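Local coordinates for metallo-beta-lactamase domain-containing protein (Enterococcus faecalis, PDB 2AZ4) that is of unknown function but has a metallo-beta-lactamase fold with two bound zinc ions and may act as an RNA-binding exonuclease, at residues C204-V218 with I391-T405. Residues are numbered along the deposited sequence; the frame is centred on the assembly and turned at random.
Sequences CEKAKHTELLMMEGV and IIALIEPQVLVPIHT. With ZN (zinc ion), chain D.
Lys-208 reaches back from a type II turn to the end of helix 385-395, where its NZ donates to the carbonyl O of Leu-394 at 2.9 Å and makes a salt bridge with Glu-396 OE2 whose hydrogen bond is weak, the two side chains running side by side. With CG anti to the backbone N (chi1 -164°), Lys-208 CG sits over the centre of the His-209 ring; the bend at chi2 carries the rest of the chain off toward Leu-394 O and Glu-396. Just past the helix Glu-396 turns to positive phi, and the backbone N of His-209 donates to the carbonyl O of Ile-395 in a nearly straight bond of 2.8 Å. Gln-398 NE2 then donates to His-209 O at 2.9 Å.

From here strands 212-216 and 399-403 run parallel, Val-401 giving its N to Leu-213 O and accepting from Met-215 N. Beneath helix 385-395, Leu-213 CD2 and Ile-395 CD1 meet tip to tip at 3.9 Å, while the extended Met-215 carries SD to Ile-392 CG1 (3.7 Å). Ile-395 CG1 fits against Cys-204 and Ala-207 CB, joining the ends of helices 197-207 and 385-395.

At the strand ends Thr-405 OG1 donates to Gly-217 O (2.9 Å). His-404 NE2 binds one zinc at 2.3 Å with Asp-96, His-97, Asp-189 and two waters; Asp-189 also binds the second zinc, making this half of the strand-end dinuclear site of the metallo-beta-lactamase alpha-beta/beta-alpha sandwich.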
ATOM      1  N   CYS A 204       5.323  17.195  -6.177  1.00 21.07           N
ATOM      2  CA  CYS A 204       6.067  18.203  -5.412  1.00 22.56           C
ATOM      3  C   CYS A 204       5.836  19.614  -5.978  1.00 23.39           C
ATOM      4  O   CYS A 204       5.661  20.577  -5.220  1.00 24.32           O
ATOM      5  CB  CYS A 204       7.557  17.867  -5.429  1.00 22.28           C
ATOM      6  SG  CYS A 204       8.039  16.462  -4.433  1.00 24.33           S
ATOM      7  N   GLU A 205       5.808  19.717  -7.307  1.00 24.44           N
ATOM      8  CA  GLU A 205       5.511  20.980  -7.997  1.00 25.19           C
ATOM      9  C   GLU A 205       4.100  21.501  -7.715  1.00 24.84           C
ATOM     10  O   GLU A 205       3.888  22.714  -7.577  1.00 24.66           O
ATOM     11  CB  GLU A 205       5.705  20.829  -9.500  1.00 25.73           C
ATOM     12  CG  GLU A 205       5.381  22.095 -10.319  1.00 31.41           C
ATOM     13  CD  GLU A 205       6.181  23.323  -9.842  1.00 38.96           C
ATOM     14  OE1 GLU A 205       7.412  23.360 -10.107  1.00 41.49           O
ATOM     15  OE2 GLU A 205       5.585  24.238  -9.193  1.00 40.25           O
ATOM     16  N   LYS A 206       3.131  20.595  -7.668  1.00 23.55           N
ATOM     17  CA  LYS A 206       1.766  20.968  -7.311  1.00 23.11           C
ATOM     18  C   LYS A 206       1.686  21.340  -5.830  1.00 22.34           C
ATOM     19  O   LYS A 206       0.875  22.183  -5.428  1.00 21.72           O
ATOM     20  CB  LYS A 206       0.820  19.816  -7.614  1.00 22.46           C
ATOM     21  CG  LYS A 206       0.533  19.605  -9.086  1.00 24.94           C
ATOM     22  CD  LYS A 206      -0.603  18.568  -9.262  1.00 24.83           C
ATOM     23  CE  LYS A 206      -1.255  18.662 -10.620  1.00 27.94           C
ATOM     24  NZ  LYS A 206      -2.356  19.673 -10.679  1.00 29.25           N
ATOM     25  N   ALA A 207       2.537  20.709  -5.024  1.00 21.52           N
ATOM     26  CA  ALA A 207       2.501  20.891  -3.574  1.00 22.34           C
ATOM     27  C   ALA A 207       3.335  22.101  -3.114  1.00 22.55           C
ATOM     28  O   ALA A 207       3.297  22.463  -1.942  1.00 21.99           O
ATOM     29  CB  ALA A 207       2.971  19.634  -2.854  1.00 21.71           C
ATOM     30  N   LYS A 208       4.101  22.681  -4.035  1.00 22.43           N
ATOM     31  CA  LYS A 208       5.016  23.789  -3.718  1.00 23.93           C
ATOM     32  C   LYS A 208       4.360  24.800  -2.751  1.00 23.24           C
ATOM     33  O   LYS A 208       3.252  25.244  -3.006  1.00 23.49           O
ATOM     34  CB  LYS A 208       5.397  24.515  -5.014  1.00 23.62           C
ATOM     35  CG  LYS A 208       6.621  25.426  -4.905  1.00 27.06           C
ATOM     36  CD  LYS A 208       7.892  24.719  -5.350  1.00 28.46           C
ATOM     37  CE  LYS A 208       9.112  25.485  -4.857  1.00 30.63           C
ATOM     38  NZ  LYS A 208      10.381  24.770  -5.158  1.00 32.86           N
ATOM     39  N   HIS A 209       5.041  25.132  -1.659  1.00 24.18           N
ATOM     40  CA  HIS A 209       4.632  26.236  -0.764  1.00 25.07           C
ATOM     41  C   HIS A 209       3.363  25.931   0.040  1.00 25.63           C
ATOM     42  O   HIS A 209       2.692  26.854   0.551  1.00 25.37           O
ATOM     43  CB  HIS A 209       4.453  27.552  -1.555  1.00 25.39           C
ATOM     44  CG  HIS A 209       5.690  28.004  -2.265  1.00 26.46           C
ATOM     45  ND1 HIS A 209       5.658  28.610  -3.507  1.00 27.68           N
ATOM     46  CD2 HIS A 209       6.997  27.956  -1.902  1.00 25.90           C
ATOM     47  CE1 HIS A 209       6.891  28.906  -3.880  1.00 27.44           C
ATOM     48  NE2 HIS A 209       7.719  28.531  -2.919  1.00 28.20           N
ATOM     49  N   THR A 210       3.025  24.643   0.160  1.00 25.43           N
ATOM     50  CA  THR A 210       1.866  24.253   0.950  1.00 25.34           C
ATOM     51  C   THR A 210       2.004  24.728   2.394  1.00 25.03           C
ATOM     52  O   THR A 210       3.099  24.713   2.955  1.00 25.44           O
ATOM     53  CB  THR A 210       1.586  22.719   0.887  1.00 24.40           C
ATOM     54  OG1 THR A 210       0.310  22.445   1.481  1.00 25.30           O
ATOM     55  CG2 THR A 210       2.645  21.918   1.601  1.00 24.16           C
ATOM     56  N   GLU A 211       0.895  25.129   3.004  1.00 25.21           N
ATOM     57  CA  GLU A 211       0.940  25.634   4.385  1.00 25.94           C
ATOM     58  C   GLU A 211       1.188  24.539   5.385  1.00 26.27           C
ATOM     59  O   GLU A 211       1.740  24.775   6.449  1.00 27.62           O
ATOM     60  CB  GLU A 211      -0.368  26.301   4.751  1.00 26.50           C
ATOM     61  CG  GLU A 211      -0.695  27.449   3.871  1.00 28.83           C
ATOM     62  CD  GLU A 211      -2.084  27.971   4.095  1.00 32.89           C
ATOM     63  OE1 GLU A 211      -2.675  28.445   3.088  1.00 33.71           O
ATOM     64  OE2 GLU A 211      -2.562  27.914   5.262  1.00 32.99           O
ATOM     65  N   LEU A 212       0.764  23.325   5.062  1.00 25.36           N
ATOM     66  CA  LEU A 212       0.924  22.234   5.988  1.00 24.88           C
ATOM     67  C   LEU A 212       1.121  20.934   5.216  1.00 24.70           C
ATOM     68  O   LEU A 212       0.191  20.445   4.555  1.00 24.74           O
ATOM     69  CB  LEU A 212      -0.298  22.155   6.905  1.00 25.25           C
ATOM     70  CG  LEU A 212      -0.196  21.222   8.105  1.00 25.69           C
ATOM     71  CD1 LEU A 212       0.518  21.926   9.274  1.00 25.95           C
ATOM     72  CD2 LEU A 212      -1.602  20.812   8.503  1.00 25.29           C
ATOM     73  N   LEU A 213       2.341  20.403   5.295  1.00 23.74           N
ATOM     74  CA  LEU A 213       2.719  19.165   4.635  1.00 23.13           C
ATOM     75  C   LEU A 213       2.711  18.010   5.628  1.00 21.77           C
ATOM     76  O   LEU A 213       3.600  17.910   6.477  1.00 22.35           O
ATOM     77  CB  LEU A 213       4.110  19.303   3.998  1.00 22.66           C
ATOM     78  CG  LEU A 213       4.686  18.071   3.268  1.00 23.31           C
ATOM     79  CD1 LEU A 213       3.763  17.699   2.148  1.00 22.02           C
ATOM     80  CD2 LEU A 213       6.073  18.381   2.701  1.00 23.05           C
ATOM     81  N   MET A 214       1.705  17.150   5.506  1.00 20.58           N
ATOM     82  CA  MET A 214       1.577  15.934   6.297  1.00 19.69           C
ATOM     83  C   MET A 214       2.274  14.796   5.545  1.00 20.63           C
ATOM     84  O   MET A 214       1.740  14.276   4.575  1.00 21.22           O
ATOM     85  CB  MET A 214       0.092  15.625   6.589  1.00 19.40           C
ATOM     86  CG  MET A 214      -0.599  16.702   7.476  1.00 18.42           C
ATOM     87  SD  MET A 214      -2.408  16.754   7.472  1.00 16.19           S
ATOM     88  CE  MET A 214      -2.700  17.239   5.780  1.00 20.22           C
ATOM     89  N   MET A 215       3.474  14.438   5.997  1.00 21.63           N
ATOM     90  CA  MET A 215       4.390  13.584   5.237  1.00 22.09           C
ATOM     91  C   MET A 215       4.887  12.348   5.982  1.00 22.65           C
ATOM     92  O   MET A 215       5.324  12.436   7.137  1.00 22.45           O
ATOM     93  CB  MET A 215       5.584  14.423   4.743  1.00 22.47           C
ATOM     94  CG  MET A 215       6.712  13.637   4.045  1.00 22.98           C
ATOM     95  SD  MET A 215       7.851  14.808   3.264  1.00 22.52           S
ATOM     96  CE  MET A 215       9.034  13.685   2.529  1.00 21.26           C
ATOM     97  N   GLU A 216       4.857  11.204   5.290  1.00 22.39           N
ATOM     98  CA  GLU A 216       5.400   9.957   5.802  1.00 22.56           C
ATOM     99  C   GLU A 216       6.901  10.023   6.124  1.00 22.68           C
ATOM    100  O   GLU A 216       7.650  10.837   5.552  1.00 21.33           O
ATOM    101  CB  GLU A 216       5.140   8.804   4.814  1.00 23.12           C
ATOM    102  CG  GLU A 216       5.897   8.946   3.511  1.00 22.58           C
ATOM    103  CD  GLU A 216       6.677   7.697   3.159  1.00 24.15           C
ATOM    104  OE1 GLU A 216       6.291   7.019   2.189  1.00 22.10           O
ATOM    105  OE2 GLU A 216       7.687   7.393   3.840  1.00 27.57           O
ATOM    106  N   GLY A 217       7.310   9.182   7.072  1.00 22.50           N
ATOM    107  CA  GLY A 217       8.709   9.061   7.462  1.00 23.60           C
ATOM    108  C   GLY A 217       9.063   7.619   7.747  1.00 24.32           C
ATOM    109  O   GLY A 217       9.674   7.296   8.772  1.00 25.00           O
ATOM    110  N   VAL A 218       8.692   6.738   6.827  1.00 24.21           N
ATOM    111  CA  VAL A 218       8.884   5.304   7.045  1.00 24.03           C
ATOM    112  C   VAL A 218      10.372   4.914   7.058  1.00 25.19           C
ATOM    113  O   VAL A 218      10.847   4.293   8.029  1.00 24.76           O
ATOM    114  CB  VAL A 218       8.074   4.460   6.034  1.00 23.62           C
ATOM    115  CG1 VAL A 218       8.386   2.979   6.190  1.00 22.35           C
ATOM    116  CG2 VAL A 218       6.575   4.724   6.209  1.00 22.33           C
ATOM    117  N   ILE A 391      12.357  15.695  -1.195  1.00 21.64           N
ATOM    118  CA  ILE A 391      10.941  15.994  -1.426  1.00 21.76           C
ATOM    119  C   ILE A 391      10.591  17.284  -0.695  1.00 21.04           C
ATOM    120  O   ILE A 391       9.983  18.163  -1.270  1.00 20.61           O
ATOM    121  CB  ILE A 391      10.021  14.817  -1.007  1.00 21.30           C
ATOM    122  CG1 ILE A 391      10.158  13.670  -2.030  1.00 23.26           C
ATOM    123  CG2 ILE A 391       8.564  15.282  -0.869  1.00 21.64           C
ATOM    124  CD1 ILE A 391       9.633  12.283  -1.552  1.00 21.55           C
ATOM    125  N   ILE A 392      11.014  17.383   0.558  1.00 21.80           N
ATOM    126  CA  ILE A 392      10.800  18.595   1.377  1.00 22.94           C
ATOM    127  C   ILE A 392      11.463  19.803   0.713  1.00 23.55           C
ATOM    128  O   ILE A 392      10.853  20.867   0.625  1.00 23.90           O
ATOM    129  CB  ILE A 392      11.331  18.406   2.812  1.00 23.43           C
ATOM    130  CG1 ILE A 392      10.550  17.285   3.525  1.00 22.55           C
ATOM    131  CG2 ILE A 392      11.275  19.749   3.625  1.00 24.28           C
ATOM    132  CD1 ILE A 392      11.260  16.658   4.684  1.00 20.51           C
ATOM    133  N   ALA A 393      12.682  19.610   0.195  1.00 24.24           N
ATOM    134  CA  ALA A 393      13.376  20.671  -0.547  1.00 24.85           C
ATOM    135  C   ALA A 393      12.593  21.141  -1.777  1.00 25.74           C
ATOM    136  O   ALA A 393      12.461  22.345  -1.997  1.00 26.21           O
ATOM    137  CB  ALA A 393      14.805  20.247  -0.918  1.00 25.04           C
ATOM    138  N   LEU A 394      12.051  20.211  -2.570  1.00 25.67           N
ATOM    139  CA  LEU A 394      11.250  20.593  -3.734  1.00 26.05           C
ATOM    140  C   LEU A 394       9.959  21.323  -3.384  1.00 25.95           C
ATOM    141  O   LEU A 394       9.557  22.240  -4.098  1.00 26.56           O
ATOM    142  CB  LEU A 394      10.963  19.389  -4.646  1.00 26.36           C
ATOM    143  CG  LEU A 394      12.127  18.806  -5.450  1.00 26.64           C
ATOM    144  CD1 LEU A 394      11.814  17.361  -5.795  1.00 28.96           C
ATOM    145  CD2 LEU A 394      12.386  19.624  -6.697  1.00 26.78           C
ATOM    146  N   ILE A 395       9.321  20.939  -2.285  1.00 25.75           N
ATOM    147  CA  ILE A 395       8.038  21.538  -1.894  1.00 25.85           C
ATOM    148  C   ILE A 395       8.193  22.858  -1.107  1.00 26.06           C
ATOM    149  O   ILE A 395       7.430  23.791  -1.323  1.00 26.14           O
ATOM    150  CB  ILE A 395       7.193  20.533  -1.061  1.00 25.42           C
ATOM    151  CG1 ILE A 395       6.682  19.395  -1.951  1.00 25.95           C
ATOM    152  CG2 ILE A 395       6.048  21.226  -0.333  1.00 25.52           C
ATOM    153  CD1 ILE A 395       6.247  18.159  -1.166  1.00 23.40           C
ATOM    154  N   GLU A 396       9.171  22.905  -0.204  1.00 26.73           N
ATOM    155  CA  GLU A 396       9.415  24.060   0.693  1.00 27.91           C
ATOM    156  C   GLU A 396       8.148  24.348   1.511  1.00 27.30           C
ATOM    157  O   GLU A 396       7.492  25.381   1.316  1.00 27.50           O
ATOM    158  CB  GLU A 396       9.915  25.307  -0.073  1.00 27.98           C
ATOM    159  CG  GLU A 396      11.149  25.084  -0.991  1.00 28.66           C
ATOM    160  CD  GLU A 396      11.679  26.401  -1.583  1.00 29.54           C
ATOM    161  OE1 GLU A 396      11.970  27.312  -0.780  1.00 30.11           O
ATOM    162  OE2 GLU A 396      11.788  26.543  -2.836  1.00 33.24           O
ATOM    163  N   PRO A 397       7.778  23.402   2.402  1.00 27.18           N
ATOM    164  CA  PRO A 397       6.554  23.537   3.174  1.00 27.30           C
ATOM    165  C   PRO A 397       6.721  24.613   4.262  1.00 27.19           C
ATOM    166  O   PRO A 397       7.788  24.722   4.865  1.00 26.27           O
ATOM    167  CB  PRO A 397       6.394  22.150   3.809  1.00 26.64           C
ATOM    168  CG  PRO A 397       7.788  21.660   3.975  1.00 26.83           C
ATOM    169  CD  PRO A 397       8.499  22.158   2.740  1.00 26.37           C
ATOM    170  N   GLN A 398       5.669  25.403   4.479  1.00 27.42           N
ATOM    171  CA  GLN A 398       5.685  26.419   5.515  1.00 27.23           C
ATOM    172  C   GLN A 398       5.727  25.739   6.876  1.00 27.60           C
ATOM    173  O   GLN A 398       6.476  26.150   7.774  1.00 27.47           O
ATOM    174  CB  GLN A 398       4.472  27.326   5.379  1.00 27.70           C
ATOM    175  CG  GLN A 398       4.445  28.141   4.087  1.00 28.24           C
ATOM    176  CD  GLN A 398       3.158  28.909   3.916  1.00 30.48           C
ATOM    177  OE1 GLN A 398       2.738  29.631   4.810  1.00 30.44           O
ATOM    178  NE2 GLN A 398       2.510  28.742   2.769  1.00 31.01           N
ATOM    179  N   VAL A 399       4.918  24.689   7.015  1.00 27.07           N
ATOM    180  CA  VAL A 399       4.898  23.862   8.209  1.00 26.30           C
ATOM    181  C   VAL A 399       4.922  22.395   7.783  1.00 25.84           C
ATOM    182  O   VAL A 399       4.152  21.979   6.912  1.00 25.79           O
ATOM    183  CB  VAL A 399       3.636  24.100   9.077  1.00 26.40           C
ATOM    184  CG1 VAL A 399       3.734  23.282  10.356  1.00 25.56           C
ATOM    185  CG2 VAL A 399       3.434  25.605   9.415  1.00 27.51           C
ATOM    186  N   LEU A 400       5.810  21.629   8.405  1.00 25.55           N
ATOM    187  CA  LEU A 400       5.963  20.196   8.145  1.00 25.43           C
ATOM    188  C   LEU A 400       5.412  19.403   9.321  1.00 25.32           C
ATOM    189  O   LEU A 400       5.737  19.703  10.484  1.00 24.76           O
ATOM    190  CB  LEU A 400       7.453  19.881   7.940  1.00 25.17           C
ATOM    191  CG  LEU A 400       8.072  18.653   7.235  1.00 24.97           C
ATOM    192  CD1 LEU A 400       8.953  17.867   8.174  1.00 21.65           C
ATOM    193  CD2 LEU A 400       7.116  17.745   6.422  1.00 22.84           C
ATOM    194  N   VAL A 401       4.582  18.390   9.027  1.00 24.01           N
ATOM    195  CA  VAL A 401       4.095  17.480  10.054  1.00 23.64           C
ATOM    196  C   VAL A 401       4.522  16.036   9.745  1.00 24.04           C
ATOM    197  O   VAL A 401       3.889  15.397   8.902  1.00 24.30           O
ATOM    198  CB  VAL A 401       2.527  17.513  10.150  1.00 23.52           C
ATOM    199  CG1 VAL A 401       2.029  16.666  11.334  1.00 22.20           C
ATOM    200  CG2 VAL A 401       2.017  18.908  10.243  1.00 24.14           C
ATOM    201  N   PRO A 402       5.596  15.517  10.393  1.00 23.99           N
ATOM    202  CA  PRO A 402       5.875  14.101  10.185  1.00 24.27           C
ATOM    203  C   PRO A 402       4.752  13.203  10.711  1.00 24.57           C
ATOM    204  O   PRO A 402       4.192  13.453  11.797  1.00 24.59           O
ATOM    205  CB  PRO A 402       7.162  13.872  10.984  1.00 24.79           C
ATOM    206  CG  PRO A 402       7.785  15.264  11.099  1.00 23.67           C
ATOM    207  CD  PRO A 402       6.612  16.141  11.262  1.00 23.78           C
ATOM    208  N   ILE A 403       4.416  12.193   9.905  1.00 23.62           N
ATOM    209  CA  ILE A 403       3.443  11.160  10.257  1.00 23.37           C
ATOM    210  C   ILE A 403       3.953   9.850   9.676  1.00 22.38           C
ATOM    211  O   ILE A 403       4.947   9.852   8.968  1.00 21.44           O
ATOM    212  CB  ILE A 403       2.046  11.458   9.685  1.00 23.13           C
ATOM    213  CG1 ILE A 403       2.112  11.607   8.144  1.00 24.20           C
ATOM    214  CG2 ILE A 403       1.424  12.650  10.407  1.00 22.76           C
ATOM    215  CD1 ILE A 403       0.764  11.696   7.457  1.00 23.39           C
ATOM    216  N   HIS A 404       3.288   8.742  10.010  1.00 22.55           N
ATOM    217  CA  HIS A 404       3.639   7.432   9.469  1.00 22.97           C
ATOM    218  C   HIS A 404       5.148   7.205   9.677  1.00 23.11           C
ATOM    219  O   HIS A 404       5.900   6.951   8.727  1.00 22.59           O
ATOM    220  CB  HIS A 404       3.240   7.381   7.978  1.00 22.56           C
ATOM    221  CG  HIS A 404       2.807   6.035   7.494  1.00 22.96           C
ATOM    222  ND1 HIS A 404       1.891   5.257   8.171  1.00 22.95           N
ATOM    223  CD2 HIS A 404       3.125   5.353   6.370  1.00 22.45           C
ATOM    224  CE1 HIS A 404       1.681   4.143   7.490  1.00 23.56           C
ATOM    225  NE2 HIS A 404       2.421   4.179   6.393  1.00 21.87           N
ATOM    226  N   THR A 405       5.573   7.316  10.940  1.00 23.53           N
ATOM    227  CA  THR A 405       6.981   7.323  11.306  1.00 24.24           C
ATOM    228  C   THR A 405       7.177   6.979  12.802  1.00 24.44           C
ATOM    229  O   THR A 405       6.354   7.327  13.644  1.00 25.05           O
ATOM    230  CB  THR A 405       7.656   8.698  10.919  1.00 23.91           C
ATOM    231  OG1 THR A 405       9.048   8.662  11.230  1.00 25.07           O
ATOM    232  CG2 THR A 405       6.977   9.902  11.629  1.00 24.19           C
TER
HETATM  233 ZN    ZN D 602       1.961   2.813   4.613  1.00 27.73          ZN
HETATM  234  O   HOH W   1      10.272  29.396  -3.483  1.00 27.77           O
HETATM  235  O   HOH W   2       1.576   0.895   3.334  1.00 18.61           O
HETATM  236  O   HOH W   3       3.989   1.666   4.835  1.00 22.69           O